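Local coordinates for N-acetylmuramoyl-l-alanine amidase (Bartonella henselae, PDB 3NE8), which probably cleaves, with a bound zinc ion, the amide bond between N-acetylmuramic acid and L-alanine in peptidoglycan, as needed for bacterial cell division, at residues A[7-12]-A[37-42]; A[152-157]-A[217-222]; A[200-203]-A[207-210]. One frame throughout, in Å; residues are numbered along the deposited sequence. Where two conformers were deposited one is given.

Contact 1. Residues A[7-12]-A[37-42]; sequences VVLDPG and RALRDE
L9 reaches out of strand 5-11 and meets L39 on the flank of helix 28-45. CB of L9 leaves the strand toward the helix. The first torsion (chi1 -53°) sets CG anti to the carbonyl carbon and beside the backbone N, and from there the two methyls divide the work. CD1 of L9 runs in against the helix backbone, 3.8 Å from N of R40, and also rests beside CB and CG of L39. CD2 finds the other leucine's methyl, with L9 CD2 and L39 CD2 3.7 Å apart.

L39 answers with CG anti to its own backbone N (chi1 179°), which brings its CD2 up to both L9 methyls, and the two side chains cross at a slant. R40 gives the contact only the root of its side chain, its CB lying 4.4 Å from L9 CD1. The rest of the arginine leads away, and its NH1 forms a salt bridge with D56, which also pairs with R37.

Strand 5-11, helix 28-45 and strand 49-53 form a beta-alpha-beta unit, and this contact lays the helix on the first of its strands. L9 also touches V51, L53 and I79 of the neighbouring strands, while L39 continues onto I216 of helix 206-227. No hydrogen bond crosses between 7-12 and 37-42. The helix is therefore seated here by dispersion and the burial of two leucines, and the charged groups of R37 and R40 are paired at the margin, away from the apolar layer.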
ATOM      1  N   VAL A   7      12.156  -8.485 -10.295  1.00  9.73           N
ATOM      2  CA  VAL A   7      12.893  -7.792  -9.243  1.00  9.56           C
ATOM      3  C   VAL A   7      14.359  -7.658  -9.620  1.00  8.68           C
ATOM      4  O   VAL A   7      14.983  -8.636 -10.039  1.00  9.03           O
ATOM      5  CB  VAL A   7      12.815  -8.580  -7.921  1.00 11.05           C
ATOM      6  CG1 VAL A   7      13.570  -7.858  -6.812  1.00 13.61           C
ATOM      7  CG2 VAL A   7      11.374  -8.777  -7.522  1.00 15.08           C
ATOM      8  N   VAL A   8      14.914  -6.458  -9.453  1.00  7.71           N
ATOM      9  CA  VAL A   8      16.335  -6.247  -9.640  1.00  7.42           C
ATOM     10  C   VAL A   8      16.954  -5.906  -8.302  1.00  7.32           C
ATOM     11  O   VAL A   8      16.458  -5.021  -7.586  1.00  8.50           O
ATOM     12  CB  VAL A   8      16.606  -5.153 -10.690  1.00  8.75           C
ATOM     13  CG1 VAL A   8      18.094  -4.773 -10.711  1.00  9.99           C
ATOM     14  CG2 VAL A   8      16.167  -5.657 -12.064  1.00 10.42           C
ATOM     15  N   LEU A   9      18.003  -6.648  -7.954  1.00  7.79           N
ATOM     16  CA  LEU A   9      18.767  -6.436  -6.738  1.00  7.31           C
ATOM     17  C   LEU A   9      20.088  -5.778  -7.086  1.00  8.16           C
ATOM     18  O   LEU A   9      20.780  -6.212  -8.011  1.00  8.62           O
ATOM     19  CB  LEU A   9      19.045  -7.757  -6.026  1.00  9.08           C
ATOM     20  CG  LEU A   9      17.817  -8.618  -5.746  1.00  7.88           C
ATOM     21  CD1 LEU A   9      18.204  -9.918  -5.061  1.00  9.80           C
ATOM     22  CD2 LEU A   9      16.785  -7.872  -4.915  1.00  9.85           C
ATOM     23  N   ASP A  10      20.445  -4.750  -6.327  1.00  7.80           N
ATOM     24  CA  ASP A  10      21.665  -3.996  -6.549  1.00  8.15           C
ATOM     25  C   ASP A  10      22.604  -4.150  -5.364  1.00  7.71           C
ATOM     26  O   ASP A  10      22.427  -3.502  -4.330  1.00  8.77           O
ATOM     27  CB  ASP A  10      21.326  -2.513  -6.737  1.00  8.91           C
ATOM     28  CG  ASP A  10      22.562  -1.649  -6.837  1.00  8.77           C
ATOM     29  OD1 ASP A  10      23.453  -2.016  -7.632  1.00  8.85           O
ATOM     30  OD2 ASP A  10      22.666  -0.628  -6.115  1.00  9.21           O
ATOM     31  N   PRO A  11      23.627  -5.012  -5.498  1.00  8.03           N
ATOM     32  CA  PRO A  11      24.619  -5.105  -4.418  1.00  8.46           C
ATOM     33  C   PRO A  11      25.479  -3.840  -4.398  1.00  8.47           C
ATOM     34  O   PRO A  11      26.228  -3.573  -5.344  1.00  8.64           O
ATOM     35  CB  PRO A  11      25.464  -6.335  -4.801  1.00 10.15           C
ATOM     36  CG  PRO A  11      24.718  -7.024  -5.912  1.00  9.86           C
ATOM     37  CD  PRO A  11      23.917  -5.953  -6.596  1.00  9.78           C
ATOM     38  N   GLY A  12      25.344  -3.043  -3.341  1.00  8.22           N
ATOM     39  CA  GLY A  12      26.064  -1.782  -3.271  1.00 10.05           C
ATOM     40  C   GLY A  12      27.564  -1.934  -3.461  1.00  8.64           C
ATOM     41  O   GLY A  12      28.164  -2.939  -3.056  1.00  8.92           O
ATOM     42  N   ARG A  37      22.877 -12.394  -3.324  1.00  8.47           N
ATOM     43  CA  ARG A  37      22.814 -13.779  -3.782  1.00  8.52           C
ATOM     44  C   ARG A  37      21.867 -14.611  -2.898  1.00  9.27           C
ATOM     45  O   ARG A  37      21.123 -15.461  -3.396  1.00  9.97           O
ATOM     46  CB  ARG A  37      24.225 -14.366  -3.849  1.00  9.15           C
ATOM     47  CG  ARG A  37      25.036 -13.770  -4.985  1.00  8.07           C
ATOM     48  CD  ARG A  37      26.503 -14.097  -4.884  1.00  9.37           C
ATOM     49  NE  ARG A  37      27.200 -13.770  -6.130  1.00  9.12           N
ATOM     50  CZ  ARG A  37      28.516 -13.852  -6.305  1.00  8.86           C
ATOM     51  NH1 ARG A  37      29.308 -14.175  -5.286  1.00  9.81           N
ATOM     52  NH2 ARG A  37      29.041 -13.583  -7.498  1.00  9.88           N
ATOM     53  N   ALA A  38      21.895 -14.366  -1.589  1.00  8.48           N
ATOM     54  CA  ALA A  38      20.996 -15.081  -0.683  1.00  9.55           C
ATOM     55  C   ALA A  38      19.534 -14.710  -0.941  1.00  9.89           C
ATOM     56  O   ALA A  38      18.651 -15.570  -0.920  1.00  9.77           O
ATOM     57  CB  ALA A  38      21.368 -14.793   0.763  1.00 10.99           C
ATOM     58  N   LEU A  39      19.281 -13.426  -1.168  1.00  9.05           N
ATOM     59  CA  LEU A  39      17.927 -12.970  -1.459  1.00  8.16           C
ATOM     60  C   LEU A  39      17.448 -13.527  -2.804  1.00  8.61           C
ATOM     61  O   LEU A  39      16.302 -13.965  -2.935  1.00  9.04           O
ATOM     62  CB  LEU A  39      17.861 -11.445  -1.383  1.00  8.89           C
ATOM     63  CG  LEU A  39      16.510 -10.794  -1.693  1.00  8.45           C
ATOM     64  CD1 LEU A  39      15.385 -11.388  -0.851  1.00  9.23           C
ATOM     65  CD2 LEU A  39      16.621  -9.306  -1.460  1.00 10.02           C
ATOM     66  N   ARG A  40      18.332 -13.540  -3.801  1.00  8.91           N
ATOM     67  CA  ARG A  40      18.003 -14.207  -5.059  1.00  8.84           C
ATOM     68  C   ARG A  40      17.601 -15.664  -4.825  1.00  9.67           C
ATOM     69  O   ARG A  40      16.585 -16.134  -5.346  1.00 10.01           O
ATOM     70  CB  ARG A  40      19.191 -14.123  -6.027  1.00  9.25           C
ATOM     71  CG  ARG A  40      19.036 -14.927  -7.323  1.00 10.88           C
ATOM     72  CD  ARG A  40      20.331 -14.865  -8.182  1.00 12.44           C
ATOM     73  NE  ARG A  40      21.466 -15.535  -7.540  1.00 14.33           N
ATOM     74  CZ  ARG A  40      22.738 -15.448  -7.944  1.00 15.11           C
ATOM     75  NH1 ARG A  40      23.036 -14.702  -8.979  1.00 14.69           N
ATOM     76  NH2 ARG A  40      23.713 -16.090  -7.301  1.00 17.70           N
ATOM     77  N   ASP A  41      18.387 -16.378  -4.030  1.00  9.47           N
ATOM     78  CA  ASP A  41      18.096 -17.774  -3.748  1.00  9.97           C
ATOM     79  C   ASP A  41      16.732 -17.934  -3.079  1.00 11.31           C
ATOM     80  O   ASP A  41      15.963 -18.814  -3.439  1.00 12.06           O
ATOM     81  CB  ASP A  41      19.182 -18.375  -2.864  1.00 12.44           C
ATOM     82  CG  ASP A  41      19.002 -19.866  -2.644  1.00 28.56           C
ATOM     83  OD1 ASP A  41      19.048 -20.622  -3.638  1.00 34.18           O
ATOM     84  OD2 ASP A  41      18.819 -20.284  -1.479  1.00 34.84           O
ATOM     85  N   GLU A  42      16.438 -17.101  -2.088  1.00 10.38           N
ATOM     86  CA  GLU A  42      15.146 -17.177  -1.414  1.00  9.26           C
ATOM     87  C   GLU A  42      14.005 -16.903  -2.388  1.00  9.17           C
ATOM     88  O   GLU A  42      12.981 -17.578  -2.349  1.00 11.53           O
ATOM     89  CB  GLU A  42      15.099 -16.211  -0.225  1.00 10.93           C
ATOM     90  CG  GLU A  42      16.040 -16.577   0.927  1.00 13.67           C
ATOM     91  CD  GLU A  42      15.751 -17.938   1.517  1.00 17.06           C
ATOM     92  OE1 GLU A  42      14.572 -18.245   1.771  1.00 17.66           O
ATOM     93  OE2 GLU A  42      16.712 -18.708   1.737  1.00 21.54           O
TER

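Contact 2. Residues A[152-157]-A[217-222]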
ATOM      1  N   ALA A 152       8.562  -0.319   1.381  1.00  9.19           N
ATOM      2  CA  ALA A 152       9.367  -0.021   2.563  1.00 10.58           C
ATOM      3  C   ALA A 152       8.602  -0.367   3.845  1.00 11.79           C
ATOM      4  O   ALA A 152       9.148  -0.984   4.768  1.00 13.33           O
ATOM      5  CB  ALA A 152       9.802   1.452   2.573  1.00 11.25           C
ATOM      6  N   ASN A 153       7.337   0.052   3.903  1.00 11.85           N
ATOM      7  CA  ASN A 153       6.489  -0.203   5.069  1.00 13.91           C
ATOM      8  C   ASN A 153       6.334  -1.676   5.336  1.00 12.66           C
ATOM      9  O   ASN A 153       6.425  -2.127   6.485  1.00 15.02           O
ATOM     10  CB  ASN A 153       5.089   0.380   4.859  1.00 17.03           C
ATOM     11  CG  ASN A 153       5.023   1.854   5.146  1.00 20.39           C
ATOM     12  OD1 ASN A 153       5.920   2.419   5.774  1.00 21.15           O
ATOM     13  ND2 ASN A 153       3.948   2.497   4.690  1.00 19.91           N
ATOM     14  N   ASN A 154       6.096  -2.435   4.279  1.00 12.82           N
ATOM     15  CA  ASN A 154       5.910  -3.861   4.453  1.00 15.46           C
ATOM     16  C   ASN A 154       7.189  -4.552   4.907  1.00 12.94           C
ATOM     17  O   ASN A 154       7.144  -5.448   5.750  1.00 13.98           O
ATOM     18  CB  ASN A 154       5.374  -4.515   3.188  1.00 22.69           C
ATOM     19  CG  ASN A 154       4.606  -5.786   3.489  1.00 24.41           C
ATOM     20  OD1 ASN A 154       3.850  -5.850   4.463  1.00 32.03           O
ATOM     21  ND2 ASN A 154       4.793  -6.800   2.660  1.00 26.27           N
ATOM     22  N   VAL A 155       8.321  -4.132   4.356  1.00 11.88           N
ATOM     23  CA  VAL A 155       9.593  -4.722   4.746  1.00 10.68           C
ATOM     24  C   VAL A 155       9.833  -4.537   6.239  1.00 11.54           C
ATOM     25  O   VAL A 155      10.167  -5.488   6.943  1.00 12.07           O
ATOM     26  CB  VAL A 155      10.760  -4.130   3.937  1.00 10.84           C
ATOM     27  CG1 VAL A 155      12.082  -4.504   4.573  1.00 13.04           C
ATOM     28  CG2 VAL A 155      10.717  -4.623   2.486  1.00 12.11           C
ATOM     29  N   VAL A 156       9.639  -3.315   6.717  1.00 11.48           N
ATOM     30  CA  VAL A 156       9.796  -3.019   8.133  1.00 13.15           C
ATOM     31  C   VAL A 156       8.851  -3.867   8.983  1.00 12.93           C
ATOM     32  O   VAL A 156       9.266  -4.459   9.974  1.00 14.64           O
ATOM     33  CB  VAL A 156       9.551  -1.525   8.410  1.00 16.11           C
ATOM     34  CG1 VAL A 156       9.344  -1.281   9.901  1.00 17.24           C
ATOM     35  CG2 VAL A 156      10.698  -0.689   7.854  1.00 16.85           C
ATOM     36  N   SER A 157       7.587  -3.936   8.579  1.00 13.93           N
ATOM     37  CA  SER A 157       6.595  -4.722   9.313  1.00 14.54           C
ATOM     38  C   SER A 157       7.028  -6.182   9.453  1.00 15.18           C
ATOM     39  O   SER A 157       6.969  -6.757  10.537  1.00 15.79           O
ATOM     40  CB  SER A 157       5.240  -4.644   8.606  1.00 17.06           C
ATOM     41  OG  SER A 157       4.261  -5.413   9.289  1.00 23.35           O
ATOM     42  N   ALA A 217      12.142 -11.608   1.153  1.00  9.91           N
ATOM     43  CA  ALA A 217      11.507 -12.358   0.070  1.00 10.02           C
ATOM     44  C   ALA A 217      10.001 -12.483   0.303  1.00 11.06           C
ATOM     45  O   ALA A 217       9.207 -12.353  -0.636  1.00 10.92           O
ATOM     46  CB  ALA A 217      12.147 -13.729  -0.091  1.00 10.67           C
ATOM     47  N   TYR A 218       9.603 -12.712   1.550  1.00 11.03           N
ATOM     48  CA  TYR A 218       8.191 -12.758   1.901  1.00 12.60           C
ATOM     49  C   TYR A 218       7.530 -11.411   1.621  1.00 10.86           C
ATOM     50  O   TYR A 218       6.429 -11.355   1.056  1.00 11.62           O
ATOM     51  CB  TYR A 218       8.035 -13.158   3.372  1.00 12.73           C
ATOM     52  CG  TYR A 218       6.599 -13.251   3.839  1.00 15.94           C
ATOM     53  CD1 TYR A 218       5.770 -14.278   3.407  1.00 23.98           C
ATOM     54  CD2 TYR A 218       6.076 -12.314   4.714  1.00 18.71           C
ATOM     55  CE1 TYR A 218       4.452 -14.365   3.839  1.00 24.91           C
ATOM     56  CE2 TYR A 218       4.758 -12.395   5.156  1.00 19.86           C
ATOM     57  CZ  TYR A 218       3.959 -13.418   4.710  1.00 20.71           C
ATOM     58  OH  TYR A 218       2.656 -13.483   5.157  1.00 24.72           O
ATOM     59  N   SER A 219       8.188 -10.325   2.011  1.00 10.29           N
ATOM     60  CA  SER A 219       7.662  -8.995   1.738  1.00 11.44           C
ATOM     61  C   SER A 219       7.486  -8.762   0.251  1.00 10.53           C
ATOM     62  O   SER A 219       6.503  -8.153  -0.173  1.00 10.75           O
ATOM     63  CB  SER A 219       8.562  -7.909   2.320  1.00 10.82           C
ATOM     64  OG  SER A 219       8.561  -7.995   3.736  1.00 12.14           O
ATOM     65  N   ILE A 220       8.450  -9.227  -0.543  1.00 10.64           N
ATOM     66  CA  ILE A 220       8.359  -9.104  -1.993  1.00  9.70           C
ATOM     67  C   ILE A 220       7.168  -9.871  -2.551  1.00 10.23           C
ATOM     68  O   ILE A 220       6.432  -9.363  -3.408  1.00 10.10           O
ATOM     69  CB  ILE A 220       9.675  -9.537  -2.678  1.00  9.49           C
ATOM     70  CG1 ILE A 220      10.778  -8.529  -2.344  1.00  9.69           C
ATOM     71  CG2 ILE A 220       9.471  -9.674  -4.188  1.00 11.34           C
ATOM     72  CD1 ILE A 220      12.172  -8.999  -2.736  1.00 10.00           C
ATOM     73  N   ARG A 221       6.941 -11.085  -2.074  1.00 11.09           N
ATOM     74  CA  ARG A 221       5.779 -11.861  -2.500  0.50 11.77           C
ATOM     75  C   ARG A 221       4.468 -11.132  -2.190  1.00 11.06           C
ATOM     76  O   ARG A 221       3.540 -11.111  -3.006  1.00 12.97           O
ATOM     77  CB  ARG A 221       5.790 -13.239  -1.838  0.50 13.17           C
ATOM     78  CG  ARG A 221       7.035 -14.059  -2.153  0.50 17.66           C
ATOM     79  CD  ARG A 221       6.876 -14.879  -3.425  0.50 26.60           C
ATOM     80  NE  ARG A 221       6.669 -14.051  -4.609  0.50 32.83           N
ATOM     81  CZ  ARG A 221       5.718 -14.268  -5.512  0.50 32.49           C
ATOM     82  NH1 ARG A 221       4.886 -15.290  -5.368  0.50 35.06           N
ATOM     83  NH2 ARG A 221       5.603 -13.467  -6.561  0.50 28.97           N
ATOM     84  N   GLN A 222       4.383 -10.532  -1.005  1.00 11.65           N
ATOM     85  CA  GLN A 222       3.180  -9.785  -0.637  1.00 11.69           C
ATOM     86  C   GLN A 222       3.007  -8.565  -1.537  1.00 11.58           C
ATOM     87  O   GLN A 222       1.904  -8.249  -1.974  1.00 12.65           O
ATOM     88  CB  GLN A 222       3.261  -9.354   0.823  1.00 14.60           C
ATOM     89  CG  GLN A 222       3.119 -10.497   1.814  1.00 15.50           C
ATOM     90  CD  GLN A 222       3.115 -10.006   3.240  1.00 19.61           C
ATOM     91  OE1 GLN A 222       3.862  -9.095   3.594  1.00 20.09           O
ATOM     92  NE2 GLN A 222       2.262 -10.603   4.072  1.00 23.62           N
TER
HETATM   93  O   HOH W   1      10.808  -7.978   5.370  1.00 11.59           O
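Helices 135-161 and 206-227 pass each other here with their short segments running in roughly opposing directions, 138° between the N-to-C axes, and with a closest axis approach of 9.0 Å. The backbones come nearest at V155 and S219, whose CA atoms are 5.6 Å apart.

At that point S219 faces the other helix. CB of S219 packs against CG2 of V155 at 3.9 Å, and OG of S219 lies 3.6 Å from CA of V155. A water bridges the two helices, donating to O of V155 (3.0 Å) and hydrogen-bonded to OG of S219 (2.8 Å). The same hydroxyl is bound by ND2 of N158, one turn further along helix 135-161.

Beside this, two amides meet. N154 holds CG anti to its backbone N (chi1 -154°), which directs its amide at the other helix. ND2 of N154 donates to OE1 of Q222 over 2.6 Å, fairly straight at 158°. The acceptor lies close to the amide plane of N154, and the two amide planes are far from perpendicular. Q222 runs extended beyond CG, and its side chain crosses that of N154 at about a right angle. N158 also donates to OE1 of Q222, so two asparagines grip this oxygen and should steady the glutamine amide.

Apolar contacts continue around these polar pairs. V155 goes on to V96 of strand 94-99; I220 points away from 152-157 but packs on F151 of the same helix and on L43 of helix 28-45. N153 packs against Y226 of the second subunit. The arrangement is that of two neighbouring, roughly antiparallel helices in an alpha/beta fold, with 206-227 lying between 28-45 and 135-161.

Contact 3. Residues A[200-203]-A[207-210]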
ATOM      1  N   GLU A 200      28.223  -5.695  12.827  1.00 13.42           N
ATOM      2  CA  GLU A 200      29.256  -6.408  12.092  1.00 13.14           C
ATOM      3  C   GLU A 200      29.185  -7.911  12.376  1.00 15.59           C
ATOM      4  O   GLU A 200      29.342  -8.725  11.464  1.00 14.94           O
ATOM      5  CB  GLU A 200      30.647  -5.851  12.398  1.00 13.98           C
ATOM      6  CG  GLU A 200      31.741  -6.544  11.591  1.00 14.36           C
ATOM      7  CD  GLU A 200      33.098  -5.912  11.759  1.00 15.11           C
ATOM      8  OE1 GLU A 200      33.193  -4.815  12.340  1.00 19.16           O
ATOM      9  OE2 GLU A 200      34.088  -6.519  11.297  1.00 16.63           O
ATOM     10  N   LYS A 201      28.931  -8.284  13.629  1.00 15.97           N
ATOM     11  CA  LYS A 201      28.824  -9.704  13.985  1.00 17.32           C
ATOM     12  C   LYS A 201      27.628 -10.388  13.321  1.00 16.68           C
ATOM     13  O   LYS A 201      27.722 -11.548  12.918  1.00 20.26           O
ATOM     14  CB  LYS A 201      28.778  -9.899  15.503  1.00 20.50           C
ATOM     15  CG  LYS A 201      30.118  -9.701  16.186  1.00 24.63           C
ATOM     16  CD  LYS A 201      30.020  -9.952  17.686  1.00 32.58           C
ATOM     17  CE  LYS A 201      31.390  -9.895  18.341  1.00 43.40           C
ATOM     18  NZ  LYS A 201      31.338 -10.209  19.800  1.00 50.97           N
ATOM     19  N   LEU A 202      26.509  -9.681  13.199  1.00 15.95           N
ATOM     20  CA  LEU A 202      25.365 -10.211  12.464  1.00 16.48           C
ATOM     21  C   LEU A 202      25.678 -10.319  10.983  1.00 16.66           C
ATOM     22  O   LEU A 202      25.393 -11.333  10.340  1.00 16.05           O
ATOM     23  CB  LEU A 202      24.149  -9.301  12.640  1.00 16.70           C
ATOM     24  CG  LEU A 202      23.635  -9.139  14.068  1.00 18.23           C
ATOM     25  CD1 LEU A 202      22.506  -8.128  14.121  1.00 17.53           C
ATOM     26  CD2 LEU A 202      23.176 -10.482  14.632  1.00 21.50           C
ATOM     27  N   LEU A 203      26.275  -9.263  10.443  1.00 14.63           N
ATOM     28  CA  LEU A 203      26.549  -9.163   9.009  0.51 15.87           C
ATOM     29  C   LEU A 203      27.457 -10.273   8.501  1.00 14.85           C
ATOM     30  O   LEU A 203      27.380 -10.666   7.332  1.00 16.58           O
ATOM     31  CB  LEU A 203      27.170  -7.802   8.683  0.51 15.48           C
ATOM     32  CG  LEU A 203      26.239  -6.595   8.809  0.51 17.78           C
ATOM     33  CD1 LEU A 203      27.027  -5.297   8.776  0.51 19.60           C
ATOM     34  CD2 LEU A 203      25.184  -6.623   7.718  0.51 17.40           C
ATOM     35  N   GLN A 207      23.859 -17.403   8.307  1.00 12.50           N
ATOM     36  CA  GLN A 207      22.543 -17.888   8.708  0.74 13.25           C
ATOM     37  C   GLN A 207      21.638 -16.716   9.076  1.00 13.90           C
ATOM     38  O   GLN A 207      20.436 -16.706   8.746  1.00 14.00           O
ATOM     39  CB  GLN A 207      22.647 -18.886   9.866  0.74 17.11           C
ATOM     40  CG  GLN A 207      21.306 -19.458  10.304  0.74 23.87           C
ATOM     41  CD  GLN A 207      20.538 -20.112   9.163  0.74 31.22           C
ATOM     42  OE1 GLN A 207      21.126 -20.705   8.257  0.74 32.18           O
ATOM     43  NE2 GLN A 207      19.212 -20.009   9.208  0.74 32.42           N
ATOM     44  N   TRP A 208      22.199 -15.715   9.743  1.00 13.19           N
ATOM     45  CA  TRP A 208      21.424 -14.527  10.057  1.00 12.85           C
ATOM     46  C   TRP A 208      21.054 -13.802   8.763  1.00 11.02           C
ATOM     47  O   TRP A 208      19.912 -13.381   8.568  1.00 11.54           O
ATOM     48  CB  TRP A 208      22.198 -13.619  11.018  1.00 14.34           C
ATOM     49  CG  TRP A 208      21.466 -12.357  11.287  1.00 12.64           C
ATOM     50  CD1 TRP A 208      20.540 -12.131  12.266  1.00 15.77           C
ATOM     51  CD2 TRP A 208      21.578 -11.148  10.547  1.00 13.50           C
ATOM     52  NE1 TRP A 208      20.068 -10.845  12.177  1.00 15.19           N
ATOM     53  CE2 TRP A 208      20.688 -10.219  11.127  1.00 13.74           C
ATOM     54  CE3 TRP A 208      22.347 -10.755   9.450  1.00 13.57           C
ATOM     55  CZ2 TRP A 208      20.553  -8.920  10.645  1.00 15.08           C
ATOM     56  CZ3 TRP A 208      22.206  -9.477   8.968  1.00 14.32           C
ATOM     57  CH2 TRP A 208      21.317  -8.566   9.568  1.00 13.86           C
ATOM     58  N   ARG A 209      22.022 -13.679   7.860  1.00 11.28           N
ATOM     59  CA  ARG A 209      21.751 -13.028   6.581  1.00 11.58           C
ATOM     60  C   ARG A 209      20.632 -13.743   5.816  1.00 11.41           C
ATOM     61  O   ARG A 209      19.754 -13.098   5.230  1.00 11.78           O
ATOM     62  CB  ARG A 209      23.012 -12.915   5.712  1.00 10.52           C
ATOM     63  CG  ARG A 209      24.066 -11.961   6.254  1.00 12.10           C
ATOM     64  CD  ARG A 209      25.113 -11.555   5.201  1.00 11.90           C
ATOM     65  NE  ARG A 209      25.674 -12.698   4.468  1.00 11.25           N
ATOM     66  CZ  ARG A 209      26.818 -13.315   4.769  1.00 10.02           C
ATOM     67  NH1 ARG A 209      27.567 -12.917   5.798  1.00 12.28           N
ATOM     68  NH2 ARG A 209      27.215 -14.350   4.045  1.00 11.64           N
ATOM     69  N   LYS A 210      20.660 -15.070   5.823  1.00 12.12           N
ATOM     70  CA  LYS A 210      19.625 -15.864   5.172  1.00 11.39           C
ATOM     71  C   LYS A 210      18.249 -15.603   5.791  1.00 12.61           C
ATOM     72  O   LYS A 210      17.253 -15.482   5.078  1.00 12.53           O
ATOM     73  CB  LYS A 210      19.970 -17.355   5.258  1.00 13.60           C
ATOM     74  CG  LYS A 210      18.972 -18.265   4.562  1.00 18.68           C
ATOM     75  CD  LYS A 210      19.387 -19.720   4.690  1.00 23.71           C
ATOM     76  CE  LYS A 210      18.487 -20.630   3.871  1.00 30.94           C
ATOM     77  NZ  LYS A 210      19.020 -22.020   3.825  1.00 36.33           N
TER
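The end of helix 197-203 faces the first turn of helix 206-227 across a short connection, with CA of L202 6.3 Å from CA of W208. L202 lies over one face of the indole. CB of L202 stands almost squarely above the six-membered ring of W208, 3.8 Å from its centroid and 10° off the normal, a CH-pi contact. Further out, L202 CD2 covers the five-membered ring, 3.9 Å from CD1 of W208. With CG anti to the backbone N (chi1 176°), the tryptophan ring is carried back toward the preceding helix. L203, in one of its two conformers, approaches the indole obliquely through CD2, and also packs on I191 and L194.

R209 bends at chi3 (-49°) to bring its guanidinium round to the last carbonyl of the shorter helix. NH1 of R209 donates to O of L203 over 2.7 Å, the oxygen lying at the guanidinium edge and near its plane.

Helix 197-203 thus finishes with a carbonyl held by a cationic donor. The positive group would probably also ease the negative end of the helix dipole, while L202 on the indole face adds apolar contact between the two helices.

How the contacts relate
Helix 206-227 ties the three contacts together. It supplies one segment to contact 2 and, nearer its start, one to contact 3, and it lies against the strand and helix of contact 1. Contact 1 comes first along the chain; contact 3 then falls wholly between the two segments of contact 2. The centres of contacts 1 and 2 are about 14 Å apart, and they touch where L39 packs on A217 and V7 on I220. The centre of contact 3 lies about 15 Å from that of contact 1, which it meets where K210 rests on E42, and about 19 Å from that of contact 2, which it does not touch. Together they join strand 5-11 and helices 28-45, 135-161, 197-203 and 206-227 of the zinc-binding amidase domain.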